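Long-range contacts in ESX secretion system protein YukD (Bacillus subtilis, PDB 2BPS), which is required for secretion of YukE and is probably a component or regulator of the ESX/ESAT-6-like secretion system: residues 4-9 and 20-25; 27-32 and 65-70; 52-57 and 74-79. All coordinates share one frame; numbering follows the deposited sequence.

Contact 1. Residues 4-9 and 20-25; sequences YIDITI and DLRLSD
Asp6 and Arg22 lie side by side on one face of two antiparallel strands and point the same way. The arginine grips the carboxylate side-on, giving one nitrogen to each oxygen. Arg22 NE meets Asp6 OD2 at 2.7 Å, and Arg22 NH1 meets Asp6 OD1 at 3.2 Å. Both bonds are nearly straight, and both oxygens use their syn lone pairs. The carboxylate and guanidinium planes are 11° apart, which makes the salt bridge almost flat. A bend at chi3 of Arg22 (-67°) turns NE to the carboxylate. With an alanine in place of Asp6 both acceptors are gone, and the Arg22 guanidinium would probably lose its partner charge here and be set free to turn.

Thr8 and Asp20 stand alongside each other on the same face. Thr8 OG1 donates to Asp20 OD1 at 2.8 Å, coming from above the carboxylate plane. At the other end Tyr4 turns the edge of its ring to the backbone, with Tyr4 CD2 3.4 Å from Ser24 N.

The opposite face is apolar. Ile5 and Leu23 run side by side, and Ile5 CG1 lies 4.1 Å from Leu23 CD2. Ile7 crosses Leu23 at a slant, bringing Ile7 CD1 to 4.0 Å from the same Leu23 CD2. Ile9 CG1 rests near Leu21 CB. Val32 of helix 31-39 packs on Ile7 and Ile9, so this face turns to the core.

Between the faces, Ile5 with Leu23 and Ile7 with Leu21 are hydrogen-bonded pairs, each closed by two backbone bonds. Strands 4-10 and 18-24, with their polar outer face and apolar core face, form the N-terminal beta hairpin of the ubiquitin-like beta-grasp fold, in which helix 31-39 follows and packs across the sheet.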
loop_
_atom_site.group_PDB
_atom_site.type_symbol
_atom_site.label_atom_id
_atom_site.label_comp_id
_atom_site.label_asym_id
_atom_site.label_seq_id
_atom_site.Cartn_x
_atom_site.Cartn_y
_atom_site.Cartn_z
ATOM N N TYR A 4 -8.231 -9.027 -8.437
ATOM C CA TYR A 4 -7.345 -9.322 -7.308
ATOM C C TYR A 4 -5.862 -9.322 -7.619
ATOM O O TYR A 4 -5.429 -9.915 -8.599
ATOM C CB TYR A 4 -7.717 -10.672 -6.672
ATOM C CG TYR A 4 -8.999 -10.638 -5.869
ATOM C CD1 TYR A 4 -9.983 -11.611 -6.039
ATOM C CD2 TYR A 4 -9.248 -9.598 -4.975
ATOM C CE1 TYR A 4 -11.188 -11.542 -5.348
ATOM C CE2 TYR A 4 -10.448 -9.520 -4.278
ATOM C CZ TYR A 4 -11.412 -10.491 -4.473
ATOM O OH TYR A 4 -12.609 -10.370 -3.821
ATOM N N ILE A 5 -5.089 -8.654 -6.767
ATOM C CA ILE A 5 -3.640 -8.588 -6.922
ATOM C C ILE A 5 -2.938 -8.928 -5.608
ATOM O O ILE A 5 -3.420 -8.603 -4.534
ATOM C CB ILE A 5 -3.168 -7.183 -7.371
ATOM C CG1 ILE A 5 -3.446 -6.158 -6.277
ATOM C CG2 ILE A 5 -3.895 -6.765 -8.623
ATOM C CD1 ILE A 5 -2.956 -4.779 -6.604
ATOM N N ASP A 6 -1.803 -9.601 -5.707
ATOM C CA ASP A 6 -1.019 -9.968 -4.536
ATOM C C ASP A 6 0.132 -9.005 -4.449
ATOM O O ASP A 6 0.971 -8.963 -5.340
ATOM C CB ASP A 6 -0.447 -11.366 -4.678
ATOM C CG ASP A 6 -1.463 -12.435 -4.414
ATOM O OD1 ASP A 6 -1.075 -13.618 -4.458
ATOM O OD2 ASP A 6 -2.639 -12.104 -4.161
ATOM N N ILE A 7 0.189 -8.237 -3.375
ATOM C CA ILE A 7 1.269 -7.277 -3.222
ATOM C C ILE A 7 1.919 -7.407 -1.853
ATOM O O ILE A 7 1.530 -8.264 -1.053
ATOM C CB ILE A 7 0.746 -5.840 -3.422
ATOM C CG1 ILE A 7 -0.336 -5.530 -2.384
ATOM C CG2 ILE A 7 0.211 -5.696 -4.838
ATOM C CD1 ILE A 7 -0.936 -4.149 -2.504
ATOM N N THR A 8 2.924 -6.571 -1.602
ATOM C CA THR A 8 3.622 -6.566 -0.326
ATOM C C THR A 8 3.612 -5.164 0.248
ATOM O O THR A 8 3.905 -4.200 -0.464
ATOM C CB THR A 8 5.068 -6.980 -0.483
ATOM O OG1 THR A 8 5.111 -8.288 -1.025
ATOM C CG2 THR A 8 5.768 -6.989 0.843
ATOM N N ILE A 9 3.278 -5.045 1.528
ATOM C CA ILE A 9 3.268 -3.746 2.168
ATOM C C ILE A 9 4.464 -3.642 3.108
ATOM O O ILE A 9 4.698 -4.525 3.937
ATOM C CB ILE A 9 1.977 -3.529 2.936
ATOM C CG1 ILE A 9 0.782 -3.889 2.038
ATOM C CG2 ILE A 9 1.896 -2.090 3.401
ATOM C CD1 ILE A 9 0.783 -3.239 0.651
ATOM N N ASP A 20 2.209 -9.432 3.459
ATOM C CA ASP A 20 1.660 -9.587 2.118
ATOM C C ASP A 20 0.147 -9.388 2.167
ATOM O O ASP A 20 -0.505 -9.719 3.162
ATOM C CB ASP A 20 2.015 -10.962 1.540
ATOM C CG ASP A 20 3.479 -11.059 1.143
ATOM O OD1 ASP A 20 4.123 -9.993 1.020
ATOM O OD2 ASP A 20 3.989 -12.184 0.940
ATOM N N LEU A 21 -0.409 -8.853 1.087
ATOM C CA LEU A 21 -1.838 -8.565 1.031
ATOM C C LEU A 21 -2.448 -8.874 -0.333
ATOM O O LEU A 21 -1.817 -8.654 -1.362
ATOM C CB LEU A 21 -2.040 -7.078 1.366
ATOM C CG LEU A 21 -3.369 -6.369 1.646
ATOM C CD1 LEU A 21 -3.612 -5.306 0.583
ATOM C CD2 LEU A 21 -4.490 -7.371 1.730
ATOM N N ARG A 22 -3.665 -9.408 -0.333
ATOM C CA ARG A 22 -4.385 -9.682 -1.570
ATOM C C ARG A 22 -5.706 -8.926 -1.516
ATOM O O ARG A 22 -6.543 -9.182 -0.645
ATOM C CB ARG A 22 -4.692 -11.167 -1.751
ATOM C CG ARG A 22 -5.675 -11.401 -2.906
ATOM C CD ARG A 22 -5.992 -12.862 -3.118
ATOM N NE ARG A 22 -4.824 -13.596 -3.585
ATOM C CZ ARG A 22 -4.802 -14.907 -3.787
ATOM N NH1 ARG A 22 -3.697 -15.493 -4.216
ATOM N NH2 ARG A 22 -5.886 -15.635 -3.559
ATOM N N LEU A 23 -5.894 -7.998 -2.445
ATOM C CA LEU A 23 -7.120 -7.221 -2.482
ATOM C C LEU A 23 -7.463 -6.839 -3.915
ATOM O O LEU A 23 -6.652 -7.003 -4.826
ATOM C CB LEU A 23 -6.975 -5.952 -1.634
ATOM C CG LEU A 23 -6.313 -4.732 -2.276
ATOM C CD1 LEU A 23 -6.378 -3.563 -1.304
ATOM C CD2 LEU A 23 -4.878 -5.051 -2.650
ATOM N N SER A 24 -8.678 -6.334 -4.102
ATOM C CA SER A 24 -9.128 -5.916 -5.417
ATOM C C SER A 24 -8.471 -4.595 -5.800
ATOM O O SER A 24 -8.454 -3.648 -5.010
ATOM C CB SER A 24 -10.640 -5.761 -5.426
ATOM O OG SER A 24 -11.072 -5.341 -6.704
ATOM N N ASP A 25 -7.946 -4.532 -7.020
ATOM C CA ASP A 25 -7.267 -3.336 -7.474
ATOM C C ASP A 25 -8.158 -2.138 -7.747
ATOM O O ASP A 25 -7.660 -1.093 -8.168
ATOM C CB ASP A 25 -6.412 -3.632 -8.711
ATOM C CG ASP A 25 -7.231 -4.048 -9.911
ATOM O OD1 ASP A 25 -8.441 -3.735 -9.960
ATOM O OD2 ASP A 25 -6.649 -4.676 -10.820
#

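Contact 2. Residues 27-32 and 65-70; sequences HPVKKV and CKLSDC
In this ubiquitin-like beta-grasp fold, a single backbone bridge joins His27, Pro28 and Val29 to Cys65, Lys66 and Leu67. It ties the chain leading into helix 31-39 to the loop between strands 59-62 and 77-80. That loop carries a short 3-10 turn at residues 68-70, and ubiquitin has a 3-10 turn at a comparable place.

Two hydrogen bonds make the bridge, one on each side of the Pro28 and Lys66 pair. Leu67 N donates to His27 O at 2.9 Å, and Val29 N donates to Cys65 O at 2.8 Å. Both are nearly straight, and each donor lies close to the line of the carbonyl bond. Pro28 CA also makes a CA-H...O contact with Cys65 O at 3.2 Å, so this oxygen takes both Val29 N and Pro28 CA.

The side chains of Val29 and Leu67 close the inner side and are buried. Leu67 CG sits anti to its own carbonyl carbon (chi1 -69°), which keeps it beside the bonded oxygen His27 O. From there Leu67 CD2 reaches over to Val29 CG2 and Val29 CA, and the two side chains cross at a slant. Ile72 also touches Leu67.

The bond from Cys70 N to Leu67 O, 3.0 Å long, closes the 3-10 turn and brings Cys70 back toward the bridge. Val29 CG2 is the methyl that meets three side chains of residues 65-70. It lies anti to the valine carbonyl carbon and touches Leu67 CD2, Cys65 CB at 4.2 Å and Cys70 SG at 4.0 Å.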
loop_
_atom_site.group_PDB
_atom_site.type_symbol
_atom_site.label_atom_id
_atom_site.label_comp_id
_atom_site.label_asym_id
_atom_site.label_seq_id
_atom_site.Cartn_x
_atom_site.Cartn_y
_atom_site.Cartn_z
ATOM N N HIS A 27 -9.503 -0.688 -5.516
ATOM C CA HIS A 27 -9.378 0.032 -4.271
ATOM C C HIS A 27 -8.384 1.172 -4.398
ATOM O O HIS A 27 -7.466 1.124 -5.230
ATOM C CB HIS A 27 -8.894 -0.896 -3.170
ATOM C CG HIS A 27 -9.985 -1.642 -2.483
ATOM N ND1 HIS A 27 -10.052 -3.018 -2.476
ATOM C CD2 HIS A 27 -11.033 -1.208 -1.745
ATOM C CE1 HIS A 27 -11.094 -3.402 -1.760
ATOM N NE2 HIS A 27 -11.704 -2.322 -1.305
ATOM N N PRO A 28 -8.563 2.227 -3.576
ATOM C CA PRO A 28 -7.678 3.397 -3.571
ATOM C C PRO A 28 -6.367 2.997 -2.904
ATOM O O PRO A 28 -6.370 2.297 -1.886
ATOM C CB PRO A 28 -8.434 4.410 -2.712
ATOM C CG PRO A 28 -9.864 3.991 -2.852
ATOM C CD PRO A 28 -9.772 2.494 -2.775
ATOM N N VAL A 29 -5.250 3.434 -3.466
ATOM C CA VAL A 29 -3.952 3.117 -2.889
ATOM C C VAL A 29 -4.038 3.233 -1.366
ATOM O O VAL A 29 -3.371 2.517 -0.621
ATOM C CB VAL A 29 -2.884 4.076 -3.436
ATOM C CG1 VAL A 29 -1.592 3.939 -2.654
ATOM C CG2 VAL A 29 -2.639 3.769 -4.902
ATOM N N LYS A 30 -4.903 4.131 -0.923
ATOM C CA LYS A 30 -5.126 4.392 0.486
ATOM C C LYS A 30 -5.578 3.168 1.289
ATOM O O LYS A 30 -5.167 2.997 2.442
ATOM C CB LYS A 30 -6.153 5.515 0.605
ATOM C CG LYS A 30 -6.636 5.811 2.004
ATOM C CD LYS A 30 -7.499 7.068 2.017
ATOM C CE LYS A 30 -8.631 6.979 1.004
ATOM N NZ LYS A 30 -9.437 8.222 1.001
ATOM N N LYS A 31 -6.411 2.316 0.691
ATOM C CA LYS A 31 -6.913 1.130 1.392
ATOM C C LYS A 31 -5.797 0.316 2.020
ATOM O O LYS A 31 -5.953 -0.223 3.112
ATOM C CB LYS A 31 -7.696 0.214 0.452
ATOM C CG LYS A 31 -9.167 0.027 0.815
ATOM C CD LYS A 31 -9.380 -0.325 2.280
ATOM C CE LYS A 31 -10.872 -0.388 2.609
ATOM N NZ LYS A 31 -11.122 -0.445 4.084
ATOM N N VAL A 32 -4.684 0.204 1.307
ATOM C CA VAL A 32 -3.537 -0.530 1.807
ATOM C C VAL A 32 -3.143 0.009 3.184
ATOM O O VAL A 32 -2.687 -0.742 4.048
ATOM C CB VAL A 32 -2.321 -0.396 0.847
ATOM C CG1 VAL A 32 -1.032 -0.709 1.585
ATOM C CG2 VAL A 32 -2.475 -1.346 -0.322
ATOM N N CYS A 65 -5.322 7.664 -5.629
ATOM C CA CYS A 65 -5.331 6.943 -6.897
ATOM C C CYS A 65 -5.898 5.538 -6.783
ATOM O O CYS A 65 -5.804 4.898 -5.742
ATOM C CB CYS A 65 -3.911 6.840 -7.455
ATOM S SG CYS A 65 -3.135 8.407 -7.907
ATOM N N LYS A 66 -6.481 5.053 -7.869
ATOM C CA LYS A 66 -7.043 3.712 -7.887
ATOM C C LYS A 66 -5.879 2.791 -8.238
ATOM O O LYS A 66 -5.175 3.029 -9.215
ATOM C CB LYS A 66 -8.165 3.632 -8.934
ATOM C CG LYS A 66 -8.911 2.299 -8.993
ATOM C CD LYS A 66 -10.297 2.429 -9.648
ATOM C CE LYS A 66 -10.226 2.912 -11.095
ATOM N NZ LYS A 66 -11.578 3.169 -11.679
ATOM N N LEU A 67 -5.665 1.757 -7.427
ATOM C CA LEU A 67 -4.565 0.832 -7.652
ATOM C C LEU A 67 -4.384 0.376 -9.098
ATOM O O LEU A 67 -3.261 0.334 -9.604
ATOM C CB LEU A 67 -4.718 -0.380 -6.747
ATOM C CG LEU A 67 -4.500 -0.084 -5.270
ATOM C CD1 LEU A 67 -4.680 -1.363 -4.486
ATOM C CD2 LEU A 67 -3.108 0.480 -5.053
ATOM N N SER A 68 -5.481 0.020 -9.759
ATOM C CA SER A 68 -5.416 -0.412 -11.152
ATOM C C SER A 68 -4.840 0.732 -11.991
ATOM O O SER A 68 -3.937 0.529 -12.806
ATOM C CB SER A 68 -6.814 -0.763 -11.652
ATOM O OG SER A 68 -7.678 0.363 -11.571
ATOM N N ASP A 69 -5.366 1.936 -11.772
ATOM C CA ASP A 69 -4.920 3.139 -12.481
ATOM C C ASP A 69 -3.426 3.443 -12.250
ATOM O O ASP A 69 -2.845 4.301 -12.921
ATOM C CB ASP A 69 -5.763 4.355 -12.046
ATOM C CG ASP A 69 -7.216 4.272 -12.515
ATOM O OD1 ASP A 69 -7.615 3.194 -13.011
ATOM O OD2 ASP A 69 -7.958 5.277 -12.373
ATOM N N CYS A 70 -2.807 2.747 -11.301
ATOM C CA CYS A 70 -1.400 2.959 -11.009
ATOM C C CYS A 70 -0.571 1.812 -11.535
ATOM O O CYS A 70 0.627 1.733 -11.273
ATOM C CB CYS A 70 -1.200 3.099 -9.511
ATOM S SG CYS A 70 -2.104 4.484 -8.848
#

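Contact 3. Residues 52-57 and 74-79; sequences IRVVNK and NGDRLE
Arg53 and Glu79 both place CG anti to the backbone N (chi1 172° and -175°), and both chains then run extended. They leave neighbouring strands side by side, point the same way and meet through their charged groups. Arg53 NH2 lies 3.1 Å from Glu79 OE2 in a salt bridge. The hydrogen bond within it is weak, and the guanidinium and carboxylate planes are turned 65° apart. Glu79 meets the edge of the guanidinium. Val55 CA sits over the centre of one face, 4.2 Å above the plane. Val55 also crosses Glu79 at about a right angle, with Val55 CG2 3.6 Å from Glu79 CB.

The strands are 51-54 and 77-80, antiparallel neighbours in the mixed sheet of the beta-grasp fold. Arg53 and Glu79 form a hydrogen-bonded pair. Arg53 N bonds to Glu79 O, and Glu79 N bonds to Arg53 O, each at 2.9 Å. Val55 N adds a bond to Arg77 O at 3.1 Å, although Val55 already belongs to the 3-10 turn after the strand.

On the other face Val54 and Leu78 form the non-hydrogen-bonded pair and lie alongside each other. Val54 CG2 is 3.5 Å from Leu78 CD2. Ile52 crosses Leu78 and lays its CG2 against Leu78 CB. Val32 and Ile33 of helix 31-39 pack on Leu78 and Ile52, so this face belongs to the core.

Beyond strand 51-54 and just ahead of strand 77-80, Lys57 stretches its extended chain to Asp76. The salt bridge between Lys57 NZ and Asp76 OD2 is weak at 3.4 Å, and Asp76 OD2 also accepts a hydrogen bond from Thr73 N.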
loop_
_atom_site.group_PDB
_atom_site.type_symbol
_atom_site.label_atom_id
_atom_site.label_comp_id
_atom_site.label_asym_id
_atom_site.label_seq_id
_atom_site.Cartn_x
_atom_site.Cartn_y
_atom_site.Cartn_z
ATOM N N ILE A 52 2.405 6.654 -1.199
ATOM C CA ILE A 52 3.002 5.336 -1.382
ATOM C C ILE A 52 4.066 5.361 -2.462
ATOM O O ILE A 52 3.957 6.078 -3.454
ATOM C CB ILE A 52 1.930 4.282 -1.797
ATOM C CG1 ILE A 52 1.253 3.714 -0.557
ATOM C CG2 ILE A 52 2.551 3.168 -2.625
ATOM C CD1 ILE A 52 0.410 4.711 0.170
ATOM N N ARG A 53 5.093 4.554 -2.258
ATOM C CA ARG A 53 6.182 4.443 -3.210
ATOM C C ARG A 53 6.250 3.004 -3.653
ATOM O O ARG A 53 6.381 2.118 -2.816
ATOM C CB ARG A 53 7.500 4.801 -2.545
ATOM C CG ARG A 53 8.687 4.515 -3.409
ATOM C CD ARG A 53 9.978 4.530 -2.610
ATOM N NE ARG A 53 11.095 4.194 -3.485
ATOM C CZ ARG A 53 12.160 3.498 -3.112
ATOM N NH1 ARG A 53 13.119 3.241 -3.991
ATOM N NH2 ARG A 53 12.265 3.056 -1.865
ATOM N N VAL A 54 6.137 2.748 -4.952
ATOM C CA VAL A 54 6.251 1.373 -5.407
ATOM C C VAL A 54 7.730 1.147 -5.592
ATOM O O VAL A 54 8.311 1.505 -6.608
ATOM C CB VAL A 54 5.538 1.120 -6.717
ATOM C CG1 VAL A 54 5.770 -0.321 -7.148
ATOM C CG2 VAL A 54 4.058 1.389 -6.546
ATOM N N VAL A 55 8.324 0.562 -4.568
ATOM C CA VAL A 55 9.743 0.291 -4.519
ATOM C C VAL A 55 10.369 -0.281 -5.785
ATOM O O VAL A 55 11.327 0.276 -6.324
ATOM C CB VAL A 55 10.025 -0.645 -3.352
ATOM C CG1 VAL A 55 11.507 -0.884 -3.223
ATOM C CG2 VAL A 55 9.450 -0.040 -2.078
ATOM N N ASN A 56 9.830 -1.398 -6.251
ATOM C CA ASN A 56 10.355 -2.061 -7.432
ATOM C C ASN A 56 10.231 -1.221 -8.698
ATOM O O ASN A 56 10.844 -1.534 -9.720
ATOM C CB ASN A 56 9.654 -3.415 -7.617
ATOM C CG ASN A 56 8.131 -3.300 -7.649
ATOM O OD1 ASN A 56 7.508 -3.417 -8.703
ATOM N ND2 ASN A 56 7.531 -3.073 -6.486
ATOM N N LYS A 57 9.444 -0.155 -8.633
ATOM C CA LYS A 57 9.267 0.698 -9.791
ATOM C C LYS A 57 9.686 2.114 -9.517
ATOM O O LYS A 57 9.542 2.975 -10.373
ATOM C CB LYS A 57 7.812 0.677 -10.246
ATOM C CG LYS A 57 7.434 -0.588 -10.974
ATOM C CD LYS A 57 5.950 -0.652 -11.248
ATOM C CE LYS A 57 5.572 -1.976 -11.930
ATOM N NZ LYS A 57 4.091 -2.200 -11.960
ATOM N N ASN A 74 0.532 -7.774 -8.987
ATOM C CA ASN A 74 1.191 -8.773 -8.167
ATOM C C ASN A 74 2.690 -8.564 -8.236
ATOM O O ASN A 74 3.209 -8.190 -9.279
ATOM C CB ASN A 74 0.842 -10.173 -8.662
ATOM C CG ASN A 74 -0.523 -10.231 -9.321
ATOM O OD1 ASN A 74 -0.687 -9.786 -10.455
ATOM N ND2 ASN A 74 -1.512 -10.764 -8.612
ATOM N N GLY A 75 3.379 -8.792 -7.120
ATOM C CA GLY A 75 4.817 -8.625 -7.092
ATOM C C GLY A 75 5.236 -7.260 -6.590
ATOM O O GLY A 75 6.308 -7.123 -5.996
ATOM N N ASP A 76 4.407 -6.246 -6.830
ATOM C CA ASP A 76 4.705 -4.885 -6.381
ATOM C C ASP A 76 4.852 -4.771 -4.858
ATOM O O ASP A 76 4.132 -5.416 -4.088
ATOM C CB ASP A 76 3.615 -3.907 -6.853
ATOM C CG ASP A 76 3.727 -3.578 -8.326
ATOM O OD1 ASP A 76 4.667 -4.102 -8.961
ATOM O OD2 ASP A 76 2.889 -2.802 -8.843
ATOM N N ARG A 77 5.796 -3.943 -4.434
ATOM C CA ARG A 77 6.033 -3.724 -3.018
ATOM C C ARG A 77 5.682 -2.268 -2.755
ATOM O O ARG A 77 6.296 -1.365 -3.335
ATOM C CB ARG A 77 7.507 -3.982 -2.689
ATOM C CG ARG A 77 7.862 -3.948 -1.214
ATOM C CD ARG A 77 9.371 -4.037 -1.058
ATOM N NE ARG A 77 9.806 -4.131 0.339
ATOM C CZ ARG A 77 10.204 -5.256 0.933
ATOM N NH1 ARG A 77 10.581 -5.235 2.208
ATOM N NH2 ARG A 77 10.232 -6.401 0.256
ATOM N N LEU A 78 4.682 -2.031 -1.909
ATOM C CA LEU A 78 4.300 -0.655 -1.610
ATOM C C LEU A 78 4.903 -0.212 -0.286
ATOM O O LEU A 78 4.665 -0.811 0.762
ATOM C CB LEU A 78 2.772 -0.484 -1.563
ATOM C CG LEU A 78 1.919 -0.923 -2.759
ATOM C CD1 LEU A 78 0.565 -0.227 -2.682
ATOM C CD2 LEU A 78 2.601 -0.585 -4.067
ATOM N N GLU A 79 5.701 0.840 -0.351
ATOM C CA GLU A 79 6.349 1.384 0.825
ATOM C C GLU A 79 5.476 2.556 1.226
ATOM O O GLU A 79 5.302 3.494 0.447
ATOM C CB GLU A 79 7.759 1.855 0.446
ATOM C CG GLU A 79 8.654 2.348 1.555
ATOM C CD GLU A 79 10.003 2.838 1.012
ATOM O OE1 GLU A 79 10.215 4.075 0.897
ATOM O OE2 GLU A 79 10.851 1.978 0.683
#

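In the fold
The three contacts surround one small core, with centres about 11 to 12 Å apart. Contacts 1 and 3 share the mixed sheet, where strands 4-10 and 77-80 run parallel as neighbours. Thr8 joins them through probable hydrogen bonds from Leu78 N to Thr8 O (2.7 Å) and from Thr8 N to Asp76 O (3.0 Å). Contact 2 lies just beyond the end of the hairpin of contact 1, and Ser68 N probably bonds to Asp25 O at 2.9 Å. Residues of contact 2 also reach the core. Val32 CG1 packs on Ile9 CD1 of contact 1, Val32 CG2 is 4.0 Å from Leu78 CD1 of contact 3, and Val29 CG1 packs on Ile52 CG1.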